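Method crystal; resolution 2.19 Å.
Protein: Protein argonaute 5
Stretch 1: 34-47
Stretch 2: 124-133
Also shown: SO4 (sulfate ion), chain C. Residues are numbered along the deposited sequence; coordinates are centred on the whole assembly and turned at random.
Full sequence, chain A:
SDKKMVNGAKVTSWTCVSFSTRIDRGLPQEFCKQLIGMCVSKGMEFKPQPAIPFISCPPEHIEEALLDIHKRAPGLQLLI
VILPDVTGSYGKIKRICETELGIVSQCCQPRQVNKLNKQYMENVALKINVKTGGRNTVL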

# COMPACT_ATOMS: atom_id res chain seq x y z
N GLN A 34 2.16 -11.23 1.60
CA GLN A 34 3.53 -11.41 1.15
C GLN A 34 4.35 -10.12 1.20
O GLN A 34 5.52 -10.14 1.59
CB GLN A 34 3.58 -12.03 -0.26
CG GLN A 34 3.25 -13.51 -0.31
CD GLN A 34 3.19 -14.07 -1.73
OE1 GLN A 34 3.93 -13.66 -2.63
NE2 GLN A 34 2.29 -15.03 -1.93
N LEU A 35 3.74 -9.00 0.81
CA LEU A 35 4.43 -7.70 0.77
C LEU A 35 4.95 -7.36 2.16
O LEU A 35 6.12 -7.01 2.33
CB LEU A 35 3.49 -6.61 0.27
CG LEU A 35 4.07 -5.52 -0.65
CD1 LEU A 35 3.19 -4.32 -0.59
CD2 LEU A 35 5.53 -5.14 -0.34
N ILE A 36 4.08 -7.49 3.16
CA ILE A 36 4.45 -7.24 4.55
C ILE A 36 5.56 -8.18 5.04
O ILE A 36 6.46 -7.75 5.75
CB ILE A 36 3.22 -7.30 5.46
CG1 ILE A 36 2.49 -5.96 5.39
CG2 ILE A 36 3.60 -7.60 6.91
CD1 ILE A 36 1.07 -6.03 5.87
N GLY A 37 5.50 -9.45 4.62
CA GLY A 37 6.55 -10.41 4.92
C GLY A 37 7.88 -9.97 4.32
O GLY A 37 8.93 -10.15 4.92
N MET A 38 7.81 -9.38 3.13
CA MET A 38 8.98 -8.82 2.46
C MET A 38 9.47 -7.53 3.15
O MET A 38 10.67 -7.35 3.36
CB MET A 38 8.68 -8.58 0.97
CG MET A 38 9.81 -7.96 0.17
SD MET A 38 11.37 -8.88 0.20
CE MET A 38 10.98 -10.32 -0.83
N CYS A 39 8.55 -6.64 3.52
CA CYS A 39 8.92 -5.47 4.32
C CYS A 39 9.62 -5.93 5.60
O CYS A 39 10.66 -5.40 5.98
CB CYS A 39 7.69 -4.63 4.70
SG CYS A 39 6.95 -3.64 3.34
N VAL A 40 9.05 -6.94 6.26
CA VAL A 40 9.56 -7.37 7.55
C VAL A 40 10.92 -8.07 7.45
O VAL A 40 11.82 -7.79 8.24
CB VAL A 40 8.53 -8.22 8.32
CG1 VAL A 40 9.22 -9.07 9.39
CG2 VAL A 40 7.48 -7.30 8.96
N SER A 41 11.07 -8.95 6.47
CA SER A 41 12.37 -9.61 6.28
C SER A 41 13.49 -8.60 6.05
O SER A 41 14.64 -8.87 6.37
CB SER A 41 12.33 -10.58 5.09
OG SER A 41 11.98 -9.89 3.90
N LYS A 42 13.15 -7.43 5.51
CA LYS A 42 14.17 -6.43 5.19
C LYS A 42 14.46 -5.46 6.34
O LYS A 42 15.42 -4.69 6.28
CB LYS A 42 13.84 -5.67 3.90
CG LYS A 42 13.81 -6.57 2.66
CD LYS A 42 13.79 -5.76 1.37
CE LYS A 42 15.15 -5.81 0.66
NZ LYS A 42 16.16 -4.92 1.28
N GLY A 43 13.64 -5.49 7.39
CA GLY A 43 13.94 -4.75 8.60
C GLY A 43 12.80 -3.96 9.22
O GLY A 43 12.95 -3.40 10.31
N MET A 44 11.66 -3.90 8.54
CA MET A 44 10.51 -3.17 9.08
C MET A 44 9.79 -4.01 10.11
O MET A 44 10.04 -5.22 10.23
CB MET A 44 9.52 -2.80 7.98
CG MET A 44 10.06 -1.81 6.97
SD MET A 44 8.77 -1.22 5.88
CE MET A 44 7.99 0.01 6.94
N GLU A 45 8.92 -3.36 10.88
CA GLU A 45 8.00 -4.05 11.76
C GLU A 45 6.57 -3.65 11.40
O GLU A 45 6.27 -2.47 11.23
CB GLU A 45 8.29 -3.74 13.23
CG GLU A 45 7.71 -4.78 14.16
CD GLU A 45 7.71 -4.35 15.62
OE1 GLU A 45 8.62 -3.59 16.03
OE2 GLU A 45 6.77 -4.78 16.34
N PHE A 46 5.69 -4.64 11.23
CA PHE A 46 4.32 -4.38 10.83
C PHE A 46 3.38 -5.11 11.76
O PHE A 46 3.59 -6.29 12.04
CB PHE A 46 4.08 -4.94 9.43
CG PHE A 46 4.00 -3.90 8.35
CD1 PHE A 46 2.77 -3.39 7.95
CD2 PHE A 46 5.15 -3.46 7.72
CE1 PHE A 46 2.70 -2.47 6.95
CE2 PHE A 46 5.08 -2.51 6.71
CZ PHE A 46 3.85 -2.02 6.33
N LYS A 47 2.33 -4.43 12.22
CA LYS A 47 1.22 -5.11 12.85
C LYS A 47 0.55 -5.95 11.78
O LYS A 47 0.24 -5.44 10.71
CB LYS A 47 0.23 -4.10 13.41
CG LYS A 47 -0.77 -4.67 14.39
CD LYS A 47 -1.51 -3.52 15.08
CE LYS A 47 -2.59 -4.02 16.03
NZ LYS A 47 -3.73 -4.62 15.28
N VAL A 124 8.82 -2.32 -3.86
CA VAL A 124 7.73 -1.69 -3.12
C VAL A 124 8.04 -1.58 -1.63
O VAL A 124 7.82 -0.53 -1.02
CB VAL A 124 6.41 -2.45 -3.34
CG1 VAL A 124 5.30 -1.94 -2.40
CG2 VAL A 124 6.00 -2.35 -4.80
N ALA A 125 8.56 -2.65 -1.05
CA ALA A 125 8.91 -2.65 0.38
C ALA A 125 9.86 -1.51 0.75
O ALA A 125 9.68 -0.84 1.76
CB ALA A 125 9.50 -4.01 0.79
N LEU A 126 10.87 -1.28 -0.08
CA LEU A 126 11.83 -0.21 0.21
C LEU A 126 11.18 1.16 0.03
O LEU A 126 11.46 2.09 0.79
CB LEU A 126 13.04 -0.33 -0.71
CG LEU A 126 13.98 -1.51 -0.45
CD1 LEU A 126 14.82 -1.80 -1.69
CD2 LEU A 126 14.87 -1.22 0.76
N LYS A 127 10.31 1.27 -0.97
CA LYS A 127 9.52 2.49 -1.18
C LYS A 127 8.64 2.75 0.03
O LYS A 127 8.57 3.87 0.51
CB LYS A 127 8.65 2.37 -2.44
CG LYS A 127 9.44 2.22 -3.75
CD LYS A 127 8.49 1.82 -4.87
CE LYS A 127 9.18 1.76 -6.23
NZ LYS A 127 8.21 1.35 -7.30
N ILE A 128 8.00 1.70 0.54
CA ILE A 128 7.17 1.82 1.74
C ILE A 128 7.98 2.22 2.98
O ILE A 128 7.50 2.99 3.80
CB ILE A 128 6.36 0.53 2.00
CG1 ILE A 128 5.15 0.46 1.06
CG2 ILE A 128 5.88 0.44 3.44
CD1 ILE A 128 4.54 -0.92 1.00
N ASN A 129 9.20 1.71 3.13
CA ASN A 129 10.04 2.05 4.29
C ASN A 129 10.36 3.54 4.38
O ASN A 129 10.24 4.12 5.45
CB ASN A 129 11.35 1.25 4.30
CG ASN A 129 12.15 1.47 5.58
OD1 ASN A 129 11.61 1.44 6.68
ND2 ASN A 129 13.45 1.71 5.44
N VAL A 130 10.75 4.15 3.28
CA VAL A 130 10.99 5.59 3.29
C VAL A 130 9.72 6.44 3.51
O VAL A 130 9.75 7.39 4.28
CB VAL A 130 11.73 6.04 2.04
CG1 VAL A 130 11.38 5.14 0.92
CG2 VAL A 130 11.39 7.49 1.70
N LYS A 131 8.61 6.06 2.87
CA LYS A 131 7.34 6.77 3.03
C LYS A 131 6.84 6.77 4.47
O LYS A 131 6.09 7.66 4.87
CB LYS A 131 6.25 6.15 2.13
CG LYS A 131 6.37 6.54 0.69
CD LYS A 131 5.34 5.87 -0.17
CE LYS A 131 5.63 6.13 -1.62
NZ LYS A 131 4.39 6.33 -2.38
N THR A 132 7.25 5.75 5.22
CA THR A 132 6.79 5.50 6.58
C THR A 132 7.80 6.02 7.61
O THR A 132 7.62 5.87 8.82
CB THR A 132 6.59 3.97 6.80
OG1 THR A 132 5.73 3.47 5.77
CG2 THR A 132 5.93 3.70 8.11
N GLY A 133 8.88 6.61 7.13
CA GLY A 133 9.85 7.19 8.05
C GLY A 133 11.13 6.41 8.24
O GLY A 133 11.96 6.81 9.05
S SO4 C . 4.67 5.39 -5.69
O1 SO4 C . 4.63 4.42 -6.79
O2 SO4 C . 3.27 5.76 -5.34
O3 SO4 C . 5.38 4.80 -4.54
O4 SO4 C . 5.43 6.57 -6.09

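Two helices, 34-42 and 124-131, cross at -69° with their axes 9.1 Å apart at closest approach, and the contact is held by apolar packing, with no hydrogen bond between the stretches. Val 124 opens it: its CG1 meets Leu 35 CD1 at 3.7 Å. Ala 125 lies where the backbones come nearest, its CA 4.8 Å from Cys 39 CA. Its lone methyl suits so tight a place, since Ala 125 CB already touches Cys 39 SG at 3.6 Å and Met 38 CG at 4.0 Å. Leu 126 leaves its backbone sideways, but its CD2 comes within 4.0 Å of Lys 42 NZ. One turn beyond Val 124, Ile 128 touches four residues of stretch 1: its CD1 reaches Leu 35 CD1 at 4.0 Å, its CG2 packs on Met 44 CE at 4.1 Å and the edge of the Phe 46 ring, at CZ, 4.3 Å away, and Cys 39 SG lies near both Ile 128 CG2 (4.2 Å) and Ile 128 CD1 (4.3 Å). Asn 129 OD1 approaches Met 44 CG at 3.6 Å; its side-chain amide is hydrogen-bonded elsewhere in the structure, so it can be buried here without leaving a polar group unpaired. Thr 132 turns its OG1 back to Ile 128 O, a 2.7 Å hydrogen bond, and sets its CB 4.2 Å from Met 44 CE. Gly 133, with positive phi, ends the helix in a Schellman motif.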